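Local coordinates for ParB domain protein nuclease (PDB 5K5D) that probably takes part in archaeal DNA segregation as a pNOB8-like ParB-N domain protein and may act as a nuclease, at residues Asn32-Arg35 and Glu36-Lys40; Glu39-Leu42 and Arg43-Gln47; Trp204-Lys207 and Tyr208-Gln212; Ala243-Asp246 and Pro247-Thr251. The protein carries 4 engineered substitutions. All coordinates share one frame; numbering follows the deposited sequence.

Contact 1: Asn32-Arg35 and Glu36-Lys40; sequences NNSR and EDLEK
S34 and L38 meet at the entrance to helix 37-45, where an Asx turn made by N32 leads the chain into its first helical turn. The backbone N of L38 is bonded to O of S34 at 3.1 Å, four residues apart. The leucine side chain folds back over this link. Its CG sits between the backbone N and the carbonyl carbon (chi1 46°), which turns both methyls toward the preceding loop: L38 CD1 lies 3.7 Å from S34 OG, and L38 CD2 comes within 3.1 Å of R35 O, a tight fit. With an alanine here, the carbonyls of S34 and R35 would probably lose their apolar cover, and a gap would open beside I68 and Q106, which L38 also touches.

R35 and E39 supply the charged half of the contact. The arginine chain runs extended across the glutamate, and NE of R35 meets OE1 of E39 at 3.4 Å in a weak salt bridge. OE1 lies at the guanidinium edge, near its plane, although the carboxylate itself is turned by 78°. The stronger partner of R35 is D67 on helix 63-71, reached by NH2, so the arginine fastens this helix start to its neighbour.

Further out, N32 positions S34. Its ND2 is bonded to P30 O and to a bound citrate, probably from the crystallisation liquor. N32 OD1 receives S34 N in the carbonyl plane, on a lone pair, at 3.2 Å with a C=O...N angle of 134°.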
loop_
_atom_site.group_PDB
_atom_site.type_symbol
_atom_site.label_atom_id
_atom_site.label_comp_id
_atom_site.label_asym_id
_atom_site.label_seq_id
_atom_site.Cartn_x
_atom_site.Cartn_y
_atom_site.Cartn_z
ATOM N N ASN B 32 4.082 -11.972 -2.906
ATOM C CA ASN B 32 3.158 -12.866 -2.227
ATOM C C ASN B 32 3.297 -14.304 -2.719
ATOM O O ASN B 32 4.240 -14.629 -3.443
ATOM C CB ASN B 32 1.722 -12.372 -2.401
ATOM C CG ASN B 32 1.401 -12.022 -3.836
ATOM O OD1 ASN B 32 1.042 -12.890 -4.628
ATOM N ND2 ASN B 32 1.536 -10.745 -4.182
ATOM N N ASN B 33 2.360 -15.160 -2.320
ATOM C CA ASN B 33 2.442 -16.584 -2.644
ATOM C C ASN B 33 1.444 -17.015 -3.712
ATOM O O ASN B 33 1.018 -18.168 -3.744
ATOM C CB ASN B 33 2.246 -17.435 -1.384
ATOM C CG ASN B 33 3.320 -17.190 -0.341
ATOM O OD1 ASN B 33 4.424 -16.743 -0.663
ATOM N ND2 ASN B 33 3.005 -17.482 0.917
ATOM N N SER B 34 1.079 -16.090 -4.592
ATOM C CA SER B 34 0.021 -16.353 -5.560
ATOM C C SER B 34 0.548 -16.826 -6.911
ATOM O O SER B 34 -0.236 -17.078 -7.827
ATOM C CB SER B 34 -0.851 -15.113 -5.750
ATOM O OG SER B 34 -0.146 -14.088 -6.429
ATOM N N ARG B 35 1.869 -16.954 -7.036
ATOM C CA ARG B 35 2.463 -17.326 -8.319
ATOM C C ARG B 35 1.967 -18.673 -8.841
ATOM O O ARG B 35 1.475 -18.760 -9.964
ATOM C CB ARG B 35 3.992 -17.320 -8.273
ATOM C CG ARG B 35 4.604 -17.564 -9.649
ATOM C CD ARG B 35 6.121 -17.595 -9.638
ATOM N NE ARG B 35 6.649 -17.726 -10.994
ATOM C CZ ARG B 35 7.082 -16.707 -11.733
ATOM N NH1 ARG B 35 7.065 -15.475 -11.244
ATOM N NH2 ARG B 35 7.540 -16.923 -12.960
ATOM N N GLU B 36 2.108 -19.722 -8.039
ATOM C CA GLU B 36 1.663 -21.047 -8.463
ATOM C C GLU B 36 0.164 -21.031 -8.757
ATOM O O GLU B 36 -0.325 -21.772 -9.613
ATOM C CB GLU B 36 2.007 -22.104 -7.408
ATOM C CG GLU B 36 3.503 -22.256 -7.165
ATOM C CD GLU B 36 3.825 -23.236 -6.050
ATOM O OE1 GLU B 36 2.930 -24.020 -5.666
ATOM O OE2 GLU B 36 4.975 -23.219 -5.557
ATOM N N ASP B 37 -0.558 -20.164 -8.054
ATOM C CA ASP B 37 -1.989 -20.009 -8.273
ATOM C C ASP B 37 -2.294 -19.620 -9.721
ATOM O O ASP B 37 -2.916 -20.393 -10.454
ATOM C CB ASP B 37 -2.577 -18.981 -7.299
ATOM C CG ASP B 37 -2.265 -19.307 -5.847
ATOM O OD1 ASP B 37 -1.090 -19.609 -5.538
ATOM O OD2 ASP B 37 -3.196 -19.265 -5.013
ATOM N N LEU B 38 -1.857 -18.436 -10.141
ATOM C CA LEU B 38 -2.093 -18.015 -11.522
ATOM C C LEU B 38 -1.070 -18.609 -12.488
ATOM O O LEU B 38 -0.905 -18.135 -13.612
ATOM C CB LEU B 38 -2.182 -16.488 -11.666
ATOM C CG LEU B 38 -1.185 -15.520 -11.019
ATOM C CD1 LEU B 38 -1.711 -14.986 -9.691
ATOM C CD2 LEU B 38 0.191 -16.140 -10.861
ATOM N N GLU B 39 -0.393 -19.660 -12.038
ATOM C CA GLU B 39 0.544 -20.394 -12.875
ATOM C C GLU B 39 -0.176 -21.576 -13.515
ATOM O O GLU B 39 0.068 -21.914 -14.672
ATOM C CB GLU B 39 1.725 -20.884 -12.037
ATOM C CG GLU B 39 2.990 -21.161 -12.821
ATOM C CD GLU B 39 4.178 -21.439 -11.917
ATOM O OE1 GLU B 39 5.116 -20.612 -11.894
ATOM O OE2 GLU B 39 4.172 -22.483 -11.225
ATOM N N LYS B 40 -1.073 -22.196 -12.753
ATOM C CA LYS B 40 -1.859 -23.312 -13.265
ATOM C C LYS B 40 -3.058 -22.796 -14.046
ATOM O O LYS B 40 -3.496 -23.425 -15.007
ATOM C CB LYS B 40 -2.326 -24.224 -12.129
ATOM C CG LYS B 40 -3.428 -23.640 -11.275
ATOM C CD LYS B 40 -4.604 -24.599 -11.176
ATOM C CE LYS B 40 -4.207 -25.893 -10.488
ATOM N NZ LYS B 40 -5.378 -26.789 -10.284
#

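Contact 2: Glu39-Leu42 and Arg43-Gln47; sequences EKSL and REKSQ
The guanidinium of R43 meets E39 in two ways: OE2 of E39 lies at its edge, in plane, while the backbone O of the same glutamate lies over one face. The carboxylate is turned nearly perpendicular, 84° from the guanidinium plane. NH2 of R43 reaches E39 OE2 at 3.4 Å, which makes a weak salt bridge. A bend late in the arginine (chi3 -43°) swings the group back along the helix, and the two side chains run side by side, pointing the same way. E39 OE1 is engaged separately by R35.

K40 and E44 repeat this spacing one step on, so that the two are i to i+4 ion pairs along the exposed side of a helix. They too lie alongside each other, and K40 NZ approaches E44 OE1 at 3.4 Å, again a weak salt bridge, while the kinked lysine chain brings K40 CD within 3.1 Å of E44 OE1. Beneath this pair E44 N meets K40 O at 2.8 Å, with an N-H...O angle of 178°. The K45 chain runs back along the helix, bent only at its last torsion, and brings K45 NZ 3.6 Å from S41 CB.

At S46 phi turns positive and the helix is left behind. Here L42 and S46 exchange two CA-H...O contacts, the shorter from S46 CA to L42 O at 3.2 Å. L42 CD2 then rests 3.7 Å from Q47 CG. Both residues pack on M69 of helix 63-71, and Q47 OE1 accepts from K78 N, which ties the end of helix 37-45 to strand 76-82 of the mixed sheet.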
loop_
_atom_site.group_PDB
_atom_site.type_symbol
_atom_site.label_atom_id
_atom_site.label_comp_id
_atom_site.label_asym_id
_atom_site.label_seq_id
_atom_site.Cartn_x
_atom_site.Cartn_y
_atom_site.Cartn_z
ATOM N N GLU B 39 -0.393 -19.660 -12.038
ATOM C CA GLU B 39 0.544 -20.394 -12.875
ATOM C C GLU B 39 -0.176 -21.576 -13.515
ATOM O O GLU B 39 0.068 -21.914 -14.672
ATOM C CB GLU B 39 1.725 -20.884 -12.037
ATOM C CG GLU B 39 2.990 -21.161 -12.821
ATOM C CD GLU B 39 4.178 -21.439 -11.917
ATOM O OE1 GLU B 39 5.116 -20.612 -11.894
ATOM O OE2 GLU B 39 4.172 -22.483 -11.225
ATOM N N LYS B 40 -1.073 -22.196 -12.753
ATOM C CA LYS B 40 -1.859 -23.312 -13.265
ATOM C C LYS B 40 -3.058 -22.796 -14.046
ATOM O O LYS B 40 -3.496 -23.425 -15.007
ATOM C CB LYS B 40 -2.326 -24.224 -12.129
ATOM C CG LYS B 40 -3.428 -23.640 -11.275
ATOM C CD LYS B 40 -4.604 -24.599 -11.176
ATOM C CE LYS B 40 -4.207 -25.893 -10.488
ATOM N NZ LYS B 40 -5.378 -26.789 -10.284
ATOM N N SER B 41 -3.587 -21.652 -13.621
ATOM C CA SER B 41 -4.676 -20.995 -14.333
ATOM C C SER B 41 -4.288 -20.822 -15.793
ATOM O O SER B 41 -5.036 -21.199 -16.694
ATOM C CB SER B 41 -4.969 -19.625 -13.715
ATOM O OG SER B 41 -5.077 -19.710 -12.305
ATOM N N LEU B 42 -3.104 -20.258 -16.016
ATOM C CA LEU B 42 -2.593 -20.040 -17.364
ATOM C C LEU B 42 -2.169 -21.352 -18.020
ATOM O O LEU B 42 -2.182 -21.478 -19.245
ATOM C CB LEU B 42 -1.420 -19.054 -17.339
ATOM C CG LEU B 42 -1.750 -17.623 -16.903
ATOM C CD1 LEU B 42 -0.481 -16.830 -16.613
ATOM C CD2 LEU B 42 -2.594 -16.926 -17.956
ATOM N N ARG B 43 -1.794 -22.324 -17.196
ATOM C CA ARG B 43 -1.368 -23.631 -17.684
ATOM C C ARG B 43 -2.543 -24.381 -18.305
ATOM O O ARG B 43 -2.494 -24.791 -19.466
ATOM C CB ARG B 43 -0.789 -24.446 -16.526
ATOM C CG ARG B 43 0.166 -25.553 -16.934
ATOM C CD ARG B 43 0.541 -26.409 -15.728
ATOM N NE ARG B 43 0.810 -25.599 -14.541
ATOM C CZ ARG B 43 2.006 -25.122 -14.212
ATOM N NH1 ARG B 43 3.060 -25.373 -14.979
ATOM N NH2 ARG B 43 2.150 -24.395 -13.114
ATOM N N GLU B 44 -3.601 -24.548 -17.517
ATOM C CA GLU B 44 -4.778 -25.301 -17.931
ATOM C C GLU B 44 -5.606 -24.583 -18.990
ATOM O O GLU B 44 -5.736 -25.056 -20.120
ATOM C CB GLU B 44 -5.671 -25.591 -16.723
ATOM C CG GLU B 44 -5.029 -26.448 -15.649
ATOM C CD GLU B 44 -6.002 -26.800 -14.538
ATOM O OE1 GLU B 44 -6.087 -26.039 -13.551
ATOM O OE2 GLU B 44 -6.685 -27.839 -14.654
ATOM N N LYS B 45 -6.173 -23.442 -18.611
ATOM C CA LYS B 45 -7.152 -22.756 -19.447
ATOM C C LYS B 45 -6.619 -21.481 -20.086
ATOM O O LYS B 45 -7.394 -20.626 -20.518
ATOM C CB LYS B 45 -8.411 -22.451 -18.635
ATOM C CG LYS B 45 -8.142 -22.223 -17.160
ATOM C CD LYS B 45 -9.438 -22.109 -16.379
ATOM C CE LYS B 45 -9.173 -22.052 -14.887
ATOM N NZ LYS B 45 -8.214 -20.965 -14.552
ATOM N N SER B 46 -5.298 -21.363 -20.152
ATOM C CA SER B 46 -4.671 -20.196 -20.759
ATOM C C SER B 46 -5.116 -18.913 -20.067
ATOM O O SER B 46 -5.446 -18.913 -18.877
ATOM C CB SER B 46 -5.005 -20.124 -22.250
ATOM O OG SER B 46 -4.635 -21.319 -22.915
ATOM N N GLN B 47 -5.129 -17.824 -20.828
ATOM C CA GLN B 47 -5.471 -16.511 -20.294
ATOM C C GLN B 47 -6.968 -16.329 -20.101
ATOM O O GLN B 47 -7.705 -16.144 -21.066
ATOM C CB GLN B 47 -4.945 -15.414 -21.216
ATOM C CG GLN B 47 -3.808 -14.617 -20.624
ATOM C CD GLN B 47 -3.592 -13.303 -21.346
ATOM O OE1 GLN B 47 -3.304 -13.276 -22.546
ATOM N NE2 GLN B 47 -3.736 -12.202 -20.616
#

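Contact 3: Trp204-Lys207 and Tyr208-Gln212; sequences WLLK and YVTDQ
Apolar contacts between W204, L205 and Y208 form one side of helix 203-210. The two rings are not stacked: CE1 of Y208 comes to the indole edge, near its plane, 4.3 Å from W204 CE3. L205 stands next to both. Its CB lies over one indole face, toward the rim, while the leucine and tyrosine side chains cross at about a right angle, with L205 CD2 4.2 Å from Y208 CD1. With CG beside the backbone N (chi1 -78°), the tyrosine ring is laid back toward the preceding turn, Y208 CD1 only 3.4 Å from W204 O. On another side L206 CD2 rests obliquely against V209 CB at 4.0 Å, and reaches T210 OG1 at nearly the same distance.

The backbone bonds show how this short helix ends. Y208 N is bonded to L205 O at 3.2 Å, a three-residue link. T210 N goes four residues back to L206 O at 3.0 Å, and V209 N adds a weak bond to the same oxygen. K207 O takes the last turn, accepting from D211 N at a short 2.6 Å and weakly from T210 N.

Side-chain polar bonds leave the segments: Y208 OH to D246, and D211 OD1 to K213 N. L206, V209 and T210 touch helix 109-128, whereas W204 and Y208 face helix 242-250, and L205 and L206 reach L198 of helix 189-201. This is the pattern of a short helix packed among several others, with K207 left on the exposed side.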
loop_
_atom_site.group_PDB
_atom_site.type_symbol
_atom_site.label_atom_id
_atom_site.label_comp_id
_atom_site.label_asym_id
_atom_site.label_seq_id
_atom_site.Cartn_x
_atom_site.Cartn_y
_atom_site.Cartn_z
ATOM N N TRP B 204 7.024 5.570 11.585
ATOM C CA TRP B 204 7.896 4.504 12.060
ATOM C C TRP B 204 7.085 3.361 12.649
ATOM O O TRP B 204 7.533 2.212 12.676
ATOM C CB TRP B 204 8.842 5.041 13.132
ATOM C CG TRP B 204 8.102 5.634 14.295
ATOM C CD1 TRP B 204 7.640 6.912 14.406
ATOM C CD2 TRP B 204 7.718 4.966 15.503
ATOM N NE1 TRP B 204 7.001 7.084 15.609
ATOM C CE2 TRP B 204 7.033 5.899 16.301
ATOM C CE3 TRP B 204 7.895 3.666 15.987
ATOM C CZ2 TRP B 204 6.523 5.583 17.553
ATOM C CZ3 TRP B 204 7.385 3.352 17.229
ATOM C CH2 TRP B 204 6.709 4.304 17.999
ATOM N N LEU B 205 5.895 3.689 13.140
ATOM C CA LEU B 205 5.019 2.694 13.745
ATOM C C LEU B 205 4.222 1.955 12.673
ATOM O O LEU B 205 3.992 0.749 12.775
ATOM C CB LEU B 205 4.082 3.359 14.756
ATOM C CG LEU B 205 3.291 2.481 15.728
ATOM C CD1 LEU B 205 2.055 1.904 15.061
ATOM C CD2 LEU B 205 4.177 1.384 16.305
ATOM N N LEU B 206 3.808 2.681 11.639
ATOM C CA LEU B 206 3.063 2.073 10.541
ATOM C C LEU B 206 3.927 1.045 9.815
ATOM O O LEU B 206 3.438 -0.004 9.398
ATOM C CB LEU B 206 2.581 3.140 9.555
ATOM C CG LEU B 206 1.169 2.986 8.976
ATOM C CD1 LEU B 206 1.040 3.786 7.692
ATOM C CD2 LEU B 206 0.806 1.528 8.728
ATOM N N LYS B 207 5.215 1.353 9.681
ATOM C CA LYS B 207 6.158 0.473 8.989
ATOM C C LYS B 207 6.138 -0.955 9.533
ATOM O O LYS B 207 6.452 -1.896 8.808
ATOM C CB LYS B 207 7.586 1.030 9.063
ATOM C CG LYS B 207 7.899 2.149 8.075
ATOM C CD LYS B 207 9.408 2.369 7.980
ATOM C CE LYS B 207 9.772 3.533 7.069
ATOM N NZ LYS B 207 9.381 4.842 7.659
ATOM N N TYR B 208 5.786 -1.111 10.807
ATOM C CA TYR B 208 5.707 -2.434 11.423
ATOM C C TYR B 208 4.545 -3.231 10.845
ATOM O O TYR B 208 4.630 -4.450 10.686
ATOM C CB TYR B 208 5.568 -2.324 12.944
ATOM C CG TYR B 208 6.859 -2.014 13.675
ATOM C CD1 TYR B 208 7.073 -0.772 14.254
ATOM C CD2 TYR B 208 7.860 -2.969 13.785
ATOM C CE1 TYR B 208 8.248 -0.488 14.923
ATOM C CE2 TYR B 208 9.042 -2.694 14.451
ATOM C CZ TYR B 208 9.227 -1.454 15.020
ATOM O OH TYR B 208 10.400 -1.179 15.684
ATOM N N VAL B 209 3.458 -2.533 10.535
ATOM C CA VAL B 209 2.296 -3.145 9.901
ATOM C C VAL B 209 2.572 -3.426 8.430
ATOM O O VAL B 209 2.017 -4.353 7.840
ATOM C CB VAL B 209 1.069 -2.221 9.973
ATOM C CG1 VAL B 209 -0.109 -2.852 9.250
ATOM C CG2 VAL B 209 0.715 -1.906 11.416
ATOM N N THR B 210 3.434 -2.604 7.846
ATOM C CA THR B 210 3.728 -2.663 6.422
ATOM C C THR B 210 4.856 -3.642 6.129
ATOM O O THR B 210 4.855 -4.315 5.101
ATOM C CB THR B 210 4.110 -1.272 5.892
ATOM O OG1 THR B 210 2.930 -0.467 5.803
ATOM C CG2 THR B 210 4.749 -1.375 4.519
ATOM N N ASP B 211 5.811 -3.721 7.047
ATOM C CA ASP B 211 6.977 -4.570 6.871
ATOM C C ASP B 211 6.582 -6.032 6.713
ATOM O O ASP B 211 5.910 -6.608 7.569
ATOM C CB ASP B 211 7.939 -4.405 8.045
ATOM C CG ASP B 211 9.331 -4.892 7.722
ATOM O OD1 ASP B 211 9.460 -5.743 6.818
ATOM O OD2 ASP B 211 10.292 -4.426 8.369
ATOM N N GLN B 212 7.005 -6.622 5.602
ATOM C CA GLN B 212 6.734 -8.025 5.316
ATOM C C GLN B 212 7.278 -8.932 6.415
ATOM O O GLN B 212 6.750 -10.017 6.658
ATOM C CB GLN B 212 7.365 -8.405 3.978
ATOM C CG GLN B 212 8.801 -7.925 3.826
ATOM C CD GLN B 212 9.765 -9.053 3.523
ATOM O OE1 GLN B 212 9.384 -10.225 3.515
ATOM N NE2 GLN B 212 11.023 -8.705 3.269
#

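Contact 4: Ala243-Asp246 and Pro247-Thr251; sequences ALRD and PLITT
The backbone O of D246 is gripped by three donors from the following turn. T250 N lies 2.8 Å from D246 O, nearly in line with the C=O bond. T250 OG1 donates to D246 O from 2.9 Å, 53° out of the carbonyl plane, and I249 N also reaches D246 O well out of plane, at 3.1 Å. The hydroxyl can reach back because it sits between its own backbone N and carbonyl carbon (chi1 70°); the same rotation sets T250 CG2 3.1 Å from D246 O. Replacing T250 by an alanine would probably leave D246 O with backbone donors alone and take away the methyl that packs on Y208.

P247 disturbs the turn before. Lacking an N-H, it gives no bond to A243, and P247 CG instead lies 3.2 Å from A243 O, and equally near L244 O. L248 N still reaches L244 O, though weakly, at 3.3 Å.

The aliphatic part of R245 lies beside I249, pointing the same way, with R245 CG 3.6 Å from I249 CD1. Both residues also touch W204 of helix 203-210, while L248 packs on I257 and I258 of helix 252-259. The geometry is that of a proline-kinked helix, closed by a threonine whose hydroxyl bonds to the carbonyl four residues back.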
loop_
_atom_site.group_PDB
_atom_site.type_symbol
_atom_site.label_atom_id
_atom_site.label_comp_id
_atom_site.label_asym_id
_atom_site.label_seq_id
_atom_site.Cartn_x
_atom_site.Cartn_y
_atom_site.Cartn_z
ATOM N N ALA B 243 16.884 -2.645 18.964
ATOM C CA ALA B 243 17.087 -3.853 19.759
ATOM C C ALA B 243 15.998 -4.023 20.812
ATOM O O ALA B 243 15.650 -5.142 21.188
ATOM C CB ALA B 243 18.457 -3.817 20.423
ATOM N N LEU B 244 15.471 -2.898 21.287
ATOM C CA LEU B 244 14.438 -2.908 22.310
ATOM C C LEU B 244 13.054 -2.667 21.717
ATOM O O LEU B 244 12.080 -3.291 22.133
ATOM C CB LEU B 244 14.746 -1.862 23.383
ATOM C CG LEU B 244 16.061 -2.092 24.128
ATOM C CD1 LEU B 244 16.386 -0.921 25.054
ATOM C CD2 LEU B 244 16.004 -3.398 24.902
ATOM N N ARG B 245 12.972 -1.768 20.740
ATOM C CA ARG B 245 11.687 -1.390 20.149
ATOM C C ARG B 245 11.070 -2.501 19.301
ATOM O O ARG B 245 9.860 -2.716 19.331
ATOM C CB ARG B 245 11.833 -0.118 19.314
ATOM C CG ARG B 245 10.525 0.403 18.733
ATOM C CD ARG B 245 10.741 1.679 17.917
ATOM N NE ARG B 245 11.431 1.426 16.654
ATOM C CZ ARG B 245 12.748 1.497 16.491
ATOM N NH1 ARG B 245 13.526 1.817 17.513
ATOM N NH2 ARG B 245 13.292 1.248 15.306
ATOM N N ASP B 246 11.904 -3.207 18.547
ATOM C CA ASP B 246 11.411 -4.274 17.686
ATOM C C ASP B 246 10.681 -5.365 18.475
ATOM O O ASP B 246 9.524 -5.669 18.180
ATOM C CB ASP B 246 12.547 -4.864 16.845
ATOM C CG ASP B 246 13.231 -3.821 15.980
ATOM O OD1 ASP B 246 12.549 -2.875 15.530
ATOM O OD2 ASP B 246 14.452 -3.943 15.752
ATOM N N PRO B 247 11.345 -5.947 19.491
ATOM C CA PRO B 247 10.714 -7.039 20.243
ATOM C C PRO B 247 9.491 -6.568 21.025
ATOM O O PRO B 247 8.519 -7.314 21.180
ATOM C CB PRO B 247 11.822 -7.493 21.201
ATOM C CG PRO B 247 12.707 -6.312 21.346
ATOM C CD PRO B 247 12.677 -5.611 20.020
ATOM N N LEU B 248 9.544 -5.332 21.503
ATOM C CA LEU B 248 8.451 -4.758 22.278
ATOM C C LEU B 248 7.184 -4.593 21.444
ATOM O O LEU B 248 6.082 -4.539 21.983
ATOM C CB LEU B 248 8.875 -3.400 22.838
ATOM C CG LEU B 248 8.162 -2.923 24.102
ATOM C CD1 LEU B 248 8.585 -3.773 25.290
ATOM C CD2 LEU B 248 8.470 -1.459 24.357
ATOM N N ILE B 249 7.342 -4.509 20.126
ATOM C CA ILE B 249 6.219 -4.199 19.245
ATOM C C ILE B 249 5.801 -5.360 18.350
ATOM O O ILE B 249 4.609 -5.621 18.172
ATOM C CB ILE B 249 6.530 -2.971 18.362
ATOM C CG1 ILE B 249 6.690 -1.721 19.230
ATOM C CG2 ILE B 249 5.438 -2.762 17.330
ATOM C CD1 ILE B 249 7.098 -0.491 18.453
ATOM N N THR B 250 6.784 -6.052 17.785
ATOM C CA THR B 250 6.511 -7.088 16.800
ATOM C C THR B 250 6.115 -8.394 17.457
ATOM O O THR B 250 5.762 -9.362 16.782
ATOM C CB THR B 250 7.725 -7.337 15.920
ATOM O OG1 THR B 250 8.749 -7.979 16.691
ATOM C CG2 THR B 250 8.240 -6.018 15.373
ATOM N N THR B 251 6.177 -8.420 18.780
ATOM C CA THR B 251 5.827 -9.619 19.519
ATOM C C THR B 251 4.623 -9.371 20.418
ATOM O O THR B 251 4.431 -8.263 20.932
ATOM C CB THR B 251 7.012 -10.125 20.362
ATOM O OG1 THR B 251 8.123 -10.410 19.501
ATOM C CG2 THR B 251 6.631 -11.390 21.105
#

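Overall arrangement
From the N terminus, contact 1 comes first, turning the loop after helix 23-26 into helix 37-45; contact 2 carries that helix to its end and overlaps contact 1 at E39 and K40. Both lie in the ParB-like N-terminal region, beside helix 63-71. The chain then runs through helix 109-128 to contact 3, whose centre is about 25 Å from that of contact 1, and on to contact 4. All four are local; contacts 3 and 4 follow the overlapping pair in series, so none encloses a long loop or crosses another. Contacts 3 and 4 touch directly: Y208 OH lies 2.7 Å from D246 OD1 in a probable hydrogen bond, joining helices 203-210 and 242-250.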